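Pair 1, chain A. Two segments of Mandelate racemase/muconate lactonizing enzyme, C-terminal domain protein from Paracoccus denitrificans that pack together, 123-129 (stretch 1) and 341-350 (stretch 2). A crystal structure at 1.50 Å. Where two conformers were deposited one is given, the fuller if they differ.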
# COMPACT_ATOMS: atom_id res chain seq x y z
N ARG A 123 -1.74 -29.04 28.53
CA ARG A 123 -2.03 -28.78 29.93
C ARG A 123 -3.43 -29.27 30.22
O ARG A 123 -4.32 -29.17 29.38
CB ARG A 123 -1.95 -27.27 30.22
CG ARG A 123 -3.05 -26.48 29.50
CD ARG A 123 -2.79 -24.99 29.41
NE ARG A 123 -1.60 -24.68 28.61
CZ ARG A 123 -1.56 -24.62 27.28
NH1 ARG A 123 -2.65 -24.86 26.55
NH2 ARG A 123 -0.41 -24.32 26.69
N THR A 124 -3.64 -29.81 31.42
CA THR A 124 -5.00 -30.14 31.86
C THR A 124 -5.40 -29.31 33.08
O THR A 124 -6.51 -29.47 33.61
CB THR A 124 -5.18 -31.65 32.12
OG1 THR A 124 -4.23 -32.08 33.10
CG2 THR A 124 -5.02 -32.45 30.84
N ARG A 125 -4.51 -28.44 33.53
CA ARG A 125 -4.87 -27.40 34.48
C ARG A 125 -4.73 -26.05 33.80
O ARG A 125 -3.64 -25.65 33.42
CB ARG A 125 -4.01 -27.48 35.73
CG ARG A 125 -4.37 -28.64 36.62
CD ARG A 125 -3.60 -28.56 37.92
NE ARG A 125 -3.76 -29.77 38.72
CZ ARG A 125 -3.27 -29.93 39.94
NH1 ARG A 125 -2.59 -28.96 40.51
NH2 ARG A 125 -3.46 -31.06 40.58
N LEU A 126 -5.85 -25.37 33.62
CA LEU A 126 -5.84 -24.15 32.81
C LEU A 126 -6.10 -22.95 33.69
O LEU A 126 -7.11 -22.91 34.39
CB LEU A 126 -6.89 -24.23 31.70
CG LEU A 126 -6.72 -25.31 30.62
CD1 LEU A 126 -7.28 -26.65 31.07
CD2 LEU A 126 -7.37 -24.87 29.30
N PRO A 127 -5.19 -21.96 33.67
CA PRO A 127 -5.43 -20.76 34.49
C PRO A 127 -6.69 -20.02 34.04
O PRO A 127 -7.03 -20.04 32.86
CB PRO A 127 -4.19 -19.90 34.25
CG PRO A 127 -3.63 -20.39 32.96
CD PRO A 127 -3.94 -21.86 32.90
N CYS A 128 -7.36 -19.38 34.99
CA CYS A 128 -8.54 -18.57 34.67
C CYS A 128 -8.27 -17.07 34.82
O CYS A 128 -7.32 -16.66 35.49
CB CYS A 128 -9.74 -18.98 35.54
SG CYS A 128 -9.72 -18.35 37.24
N TYR A 129 -9.10 -16.24 34.17
CA TYR A 129 -9.16 -14.82 34.52
C TYR A 129 -10.57 -14.45 34.92
O TYR A 129 -11.54 -14.92 34.31
CB TYR A 129 -8.59 -13.92 33.40
CG TYR A 129 -9.43 -13.65 32.15
CD1 TYR A 129 -10.43 -12.68 32.16
CD2 TYR A 129 -9.18 -14.32 30.95
CE1 TYR A 129 -11.16 -12.39 31.02
CE2 TYR A 129 -9.91 -14.04 29.79
CZ TYR A 129 -10.90 -13.08 29.84
OH TYR A 129 -11.64 -12.77 28.72
N GLU A 341 -15.83 -24.05 37.79
CA GLU A 341 -15.57 -23.70 39.19
C GLU A 341 -14.07 -23.81 39.42
O GLU A 341 -13.53 -24.92 39.47
CB GLU A 341 -16.34 -24.63 40.13
CG GLU A 341 -16.18 -24.36 41.62
CD GLU A 341 -17.13 -25.20 42.45
OE1 GLU A 341 -18.11 -25.74 41.88
OE2 GLU A 341 -16.91 -25.33 43.67
N PRO A 342 -13.38 -22.66 39.52
CA PRO A 342 -11.93 -22.73 39.62
C PRO A 342 -11.46 -23.31 40.96
O PRO A 342 -12.13 -23.15 41.97
CB PRO A 342 -11.50 -21.26 39.49
CG PRO A 342 -12.67 -20.48 39.99
CD PRO A 342 -13.89 -21.28 39.64
N VAL A 343 -10.31 -23.99 40.93
CA VAL A 343 -9.66 -24.51 42.13
C VAL A 343 -8.22 -24.01 42.07
O VAL A 343 -7.52 -24.25 41.09
CB VAL A 343 -9.68 -26.06 42.15
CG1 VAL A 343 -8.86 -26.60 43.31
CG2 VAL A 343 -11.11 -26.57 42.23
N ASP A 344 -7.79 -23.28 43.11
CA ASP A 344 -6.45 -22.69 43.14
C ASP A 344 -6.17 -21.87 41.87
O ASP A 344 -5.06 -21.90 41.33
CB ASP A 344 -5.37 -23.76 43.34
CG ASP A 344 -5.50 -24.50 44.66
OD1 ASP A 344 -6.11 -23.95 45.61
OD2 ASP A 344 -5.00 -25.64 44.76
N GLY A 345 -7.21 -21.18 41.40
CA GLY A 345 -7.12 -20.29 40.24
C GLY A 345 -7.08 -20.97 38.88
O GLY A 345 -6.80 -20.31 37.87
N HIS A 346 -7.37 -22.27 38.84
CA HIS A 346 -7.29 -23.07 37.62
C HIS A 346 -8.53 -23.90 37.38
O HIS A 346 -9.24 -24.24 38.32
CB HIS A 346 -6.09 -24.01 37.68
CG HIS A 346 -4.75 -23.31 37.61
ND1 HIS A 346 -4.23 -22.65 38.66
CD2 HIS A 346 -3.82 -23.20 36.58
CE1 HIS A 346 -3.03 -22.13 38.32
NE2 HIS A 346 -2.78 -22.48 37.04
N PHE A 347 -8.75 -24.26 36.12
CA PHE A 347 -9.78 -25.24 35.75
C PHE A 347 -9.11 -26.58 35.54
O PHE A 347 -8.14 -26.68 34.78
CB PHE A 347 -10.48 -24.83 34.46
CG PHE A 347 -11.25 -23.54 34.57
CD1 PHE A 347 -12.34 -23.45 35.43
CD2 PHE A 347 -10.90 -22.43 33.81
CE1 PHE A 347 -13.05 -22.26 35.56
CE2 PHE A 347 -11.62 -21.24 33.92
CZ PHE A 347 -12.70 -21.16 34.79
N ALA A 348 -9.60 -27.61 36.23
CA ALA A 348 -9.08 -28.96 36.07
C ALA A 348 -9.87 -29.71 35.01
O ALA A 348 -11.06 -30.01 35.20
CB ALA A 348 -9.12 -29.71 37.40
N LEU A 349 -9.21 -30.01 33.89
CA LEU A 349 -9.83 -30.76 32.80
C LEU A 349 -9.64 -32.26 33.03
O LEU A 349 -8.52 -32.75 33.08
CB LEU A 349 -9.22 -30.33 31.46
CG LEU A 349 -9.70 -30.99 30.17
CD1 LEU A 349 -11.21 -30.89 30.02
CD2 LEU A 349 -9.00 -30.31 29.01
N GLY A 350 -10.75 -32.97 33.19
CA GLY A 350 -10.74 -34.41 33.45
C GLY A 350 -10.72 -35.24 32.18
O GLY A 350 -10.75 -34.70 31.07

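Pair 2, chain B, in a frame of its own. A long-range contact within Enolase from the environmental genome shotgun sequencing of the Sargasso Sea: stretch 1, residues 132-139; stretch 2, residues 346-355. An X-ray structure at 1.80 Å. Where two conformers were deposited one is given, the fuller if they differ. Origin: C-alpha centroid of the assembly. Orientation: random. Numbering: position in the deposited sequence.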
# COMPACT_ATOMS: atom_id res chain seq x y z
N PRO B 132 -2.03 -26.90 -19.65
CA PRO B 132 -1.66 -26.75 -18.22
C PRO B 132 -1.28 -28.07 -17.59
O PRO B 132 -1.74 -29.11 -18.06
CB PRO B 132 -2.95 -26.23 -17.57
CG PRO B 132 -3.99 -26.11 -18.65
CD PRO B 132 -3.47 -26.73 -19.90
N LYS B 133 -0.46 -28.04 -16.54
CA LYS B 133 -0.21 -29.25 -15.77
C LYS B 133 -1.47 -29.55 -14.93
O LYS B 133 -2.05 -28.65 -14.34
CB LYS B 133 1.04 -29.13 -14.89
CG LYS B 133 2.30 -28.59 -15.60
CD LYS B 133 3.55 -28.58 -14.68
CE LYS B 133 3.45 -27.58 -13.52
NZ LYS B 133 3.56 -26.15 -13.99
N PRO B 134 -1.94 -30.80 -14.94
CA PRO B 134 -3.14 -31.13 -14.15
C PRO B 134 -2.88 -31.15 -12.63
O PRO B 134 -3.81 -30.93 -11.84
CB PRO B 134 -3.51 -32.53 -14.66
CG PRO B 134 -2.20 -33.11 -15.12
CD PRO B 134 -1.47 -31.95 -15.74
N ASN B 135 -1.63 -31.40 -12.25
CA ASN B 135 -1.19 -31.58 -10.87
C ASN B 135 -0.31 -30.39 -10.44
O ASN B 135 0.41 -29.84 -11.27
CB ASN B 135 -0.42 -32.91 -10.72
CG ASN B 135 0.64 -33.17 -11.85
OD1 ASN B 135 1.10 -34.30 -12.03
ND2 ASN B 135 1.03 -32.13 -12.58
N VAL B 136 -0.34 -30.02 -9.16
CA VAL B 136 0.51 -28.91 -8.72
C VAL B 136 1.24 -29.28 -7.45
O VAL B 136 0.60 -29.53 -6.45
CB VAL B 136 -0.36 -27.64 -8.48
CG1 VAL B 136 0.48 -26.52 -7.76
CG2 VAL B 136 -0.95 -27.18 -9.79
N PRO B 137 2.59 -29.34 -7.49
CA PRO B 137 3.25 -29.66 -6.23
C PRO B 137 2.93 -28.63 -5.14
O PRO B 137 2.86 -27.42 -5.42
CB PRO B 137 4.75 -29.58 -6.60
CG PRO B 137 4.76 -29.91 -8.12
CD PRO B 137 3.54 -29.16 -8.60
N ILE B 138 2.74 -29.11 -3.92
CA ILE B 138 2.44 -28.23 -2.78
C ILE B 138 3.37 -28.45 -1.60
O ILE B 138 4.04 -29.48 -1.51
CB ILE B 138 0.95 -28.41 -2.31
CG1 ILE B 138 0.58 -29.89 -2.13
CG2 ILE B 138 -0.01 -27.78 -3.31
CD1 ILE B 138 0.89 -30.49 -0.80
N TYR B 139 3.40 -27.50 -0.68
CA TYR B 139 4.06 -27.70 0.59
C TYR B 139 3.11 -27.13 1.66
O TYR B 139 2.22 -26.34 1.35
CB TYR B 139 5.43 -26.99 0.64
CG TYR B 139 5.33 -25.47 0.76
CD1 TYR B 139 5.32 -24.86 2.02
CD2 TYR B 139 5.22 -24.66 -0.37
CE1 TYR B 139 5.19 -23.44 2.15
CE2 TYR B 139 5.11 -23.27 -0.27
CZ TYR B 139 5.08 -22.67 0.99
OH TYR B 139 4.99 -21.30 1.10
N ASP B 346 -8.12 -31.91 -5.02
CA ASP B 346 -7.82 -32.93 -4.03
C ASP B 346 -6.32 -32.91 -3.77
O ASP B 346 -5.54 -32.92 -4.73
CB ASP B 346 -8.20 -34.29 -4.60
CG ASP B 346 -9.69 -34.50 -4.65
OD1 ASP B 346 -10.27 -34.65 -3.55
OD2 ASP B 346 -10.27 -34.51 -5.76
N ILE B 347 -5.93 -32.85 -2.51
CA ILE B 347 -4.51 -32.95 -2.15
C ILE B 347 -4.25 -34.44 -2.06
O ILE B 347 -4.90 -35.14 -1.27
CB ILE B 347 -4.19 -32.27 -0.79
CG1 ILE B 347 -4.63 -30.78 -0.76
CG2 ILE B 347 -2.69 -32.55 -0.36
CD1 ILE B 347 -3.99 -29.84 -1.72
N ILE B 348 -3.34 -34.94 -2.91
CA ILE B 348 -2.93 -36.35 -2.87
C ILE B 348 -1.41 -36.41 -2.67
O ILE B 348 -0.64 -36.11 -3.58
CB ILE B 348 -3.36 -37.12 -4.16
CG1 ILE B 348 -4.88 -36.99 -4.39
CG2 ILE B 348 -2.97 -38.60 -4.06
CD1 ILE B 348 -5.35 -37.45 -5.75
N ASP B 349 -0.98 -36.80 -1.47
CA ASP B 349 0.42 -36.72 -1.08
C ASP B 349 0.96 -35.31 -1.36
O ASP B 349 0.46 -34.33 -0.80
CB ASP B 349 1.27 -37.76 -1.82
CG ASP B 349 0.89 -39.18 -1.48
OD1 ASP B 349 0.27 -39.41 -0.41
OD2 ASP B 349 1.24 -40.08 -2.29
N ASN B 350 1.93 -35.22 -2.27
CA ASN B 350 2.68 -33.99 -2.50
C ASN B 350 2.13 -33.03 -3.55
O ASN B 350 2.79 -32.06 -3.88
CB ASN B 350 4.15 -34.30 -2.82
CG ASN B 350 4.33 -35.08 -4.13
OD1 ASN B 350 3.56 -35.98 -4.44
ND2 ASN B 350 5.38 -34.74 -4.88
N LYS B 351 0.95 -33.33 -4.09
CA LYS B 351 0.42 -32.60 -5.24
C LYS B 351 -1.07 -32.32 -5.08
O LYS B 351 -1.81 -33.19 -4.64
CB LYS B 351 0.65 -33.39 -6.53
CG LYS B 351 2.14 -33.60 -6.85
CD LYS B 351 2.36 -34.08 -8.27
CE LYS B 351 3.85 -34.38 -8.49
NZ LYS B 351 4.22 -34.51 -9.94
N ALA B 352 -1.49 -31.11 -5.40
CA ALA B 352 -2.91 -30.82 -5.46
C ALA B 352 -3.41 -31.09 -6.87
O ALA B 352 -2.82 -30.61 -7.85
CB ALA B 352 -3.18 -29.36 -5.07
N HIS B 353 -4.47 -31.87 -7.01
CA HIS B 353 -5.02 -32.15 -8.33
C HIS B 353 -6.22 -31.28 -8.62
O HIS B 353 -7.21 -31.34 -7.91
CB HIS B 353 -5.37 -33.64 -8.51
CG HIS B 353 -5.98 -33.95 -9.84
ND1 HIS B 353 -5.24 -34.35 -10.93
CD2 HIS B 353 -7.27 -33.88 -10.27
CE1 HIS B 353 -6.03 -34.53 -11.97
NE2 HIS B 353 -7.27 -34.25 -11.60
N ILE B 354 -6.12 -30.47 -9.67
CA ILE B 354 -7.14 -29.48 -10.03
C ILE B 354 -8.26 -30.18 -10.76
O ILE B 354 -8.01 -31.02 -11.61
CB ILE B 354 -6.58 -28.41 -11.01
CG1 ILE B 354 -5.40 -27.68 -10.41
CG2 ILE B 354 -7.68 -27.42 -11.44
CD1 ILE B 354 -4.62 -26.84 -11.42
N ASN B 355 -9.51 -29.82 -10.47
CA ASN B 355 -10.56 -30.41 -11.26
C ASN B 355 -10.73 -29.69 -12.61
O ASN B 355 -10.09 -28.66 -12.89
CB ASN B 355 -11.85 -30.60 -10.46
CG ASN B 355 -12.65 -29.34 -10.30
OD1 ASN B 355 -13.62 -29.31 -9.53
ND2 ASN B 355 -12.27 -28.28 -11.01

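Two antiparallel strand pairings with a common backbone: 14 central residues of pair 2 superpose on pair 1 with an RMSD of 0.7 Å. In each, a strand (125-129 in pair 1, 135-139 in pair 2) runs beside a second strand entered from a tight turn, the axes at 144° and 147° and 4.3 Å apart at their closest in both. Four backbone hydrogen bonds recur at matched positions. In pair 1, Leu A349 N donates to Thr A124 O (2.8 Å), Leu A126 N to Phe A347 O (2.9 Å), Phe A347 N to Leu A126 O (2.7 Å) and Cys A128 N to Gly A345 O (3.1 Å). In pair 2, Ile B354 N donates to Pro B134 O (3.2 Å), Val B136 N to Ala B352 O (2.9 Å), Ala B352 N to Val B136 O (2.8 Å) and Ile B138 N to Asn B350 O (3.0 Å). A proline occupies the same position in the first strand of each pair, Pro A127 and Pro B137; it has no amide hydrogen to give, and it sits in a non-hydrogen-bonded bridge, opposite His A346 or Lys B351, where the register asks for none.

The turns differ: type I' from Val A343 to His A346, type II' from Ile B348 to Lys B351. Gly A345 has a positive phi of 77°, which favours glycine, whereas its match Asn B350 has a phi of -90°; both still offer their carbonyl to the strand. In pair 1 the turn is further tied by His A346 ND1, which donates to Asp A344 O (2.9 Å).

The buried face balances large against small. In pair 1, Phe A347 supplies the bulk: its CE2 lies 3.4 Å from Cys A128 CB, and Cys A128 SG is 5.2 Å from the ring centroid, placed obliquely. In pair 2 the ring is replaced by Ala B352 and the cysteine by the larger Ile B138, whose CG2 lies 4.0 Å from Ala B352 CB and whose CD1 reaches Ile B347 CG2 at 4.2 Å. That last contact matches Cys A128 SG to Pro A342 CB (4.1 Å). Further along, Leu A126 CD1 meets Leu A349 CB at 4.2 Å, and Val B136 CG2 meets Ile B354 CD1 at 4.0 Å.

On the other face, the ring of His A346 comes near Pro A127, with His A346 CD2 3.9 Å from Pro A127 CD. The extended Lys B351 passes Pro B137, with Lys B351 CG 4.1 Å from Pro B137 CA, and brings Lys B351 NZ within 3.8 Å of Asn B135 OD1. The buried areas are similar, 519 and 540 Å².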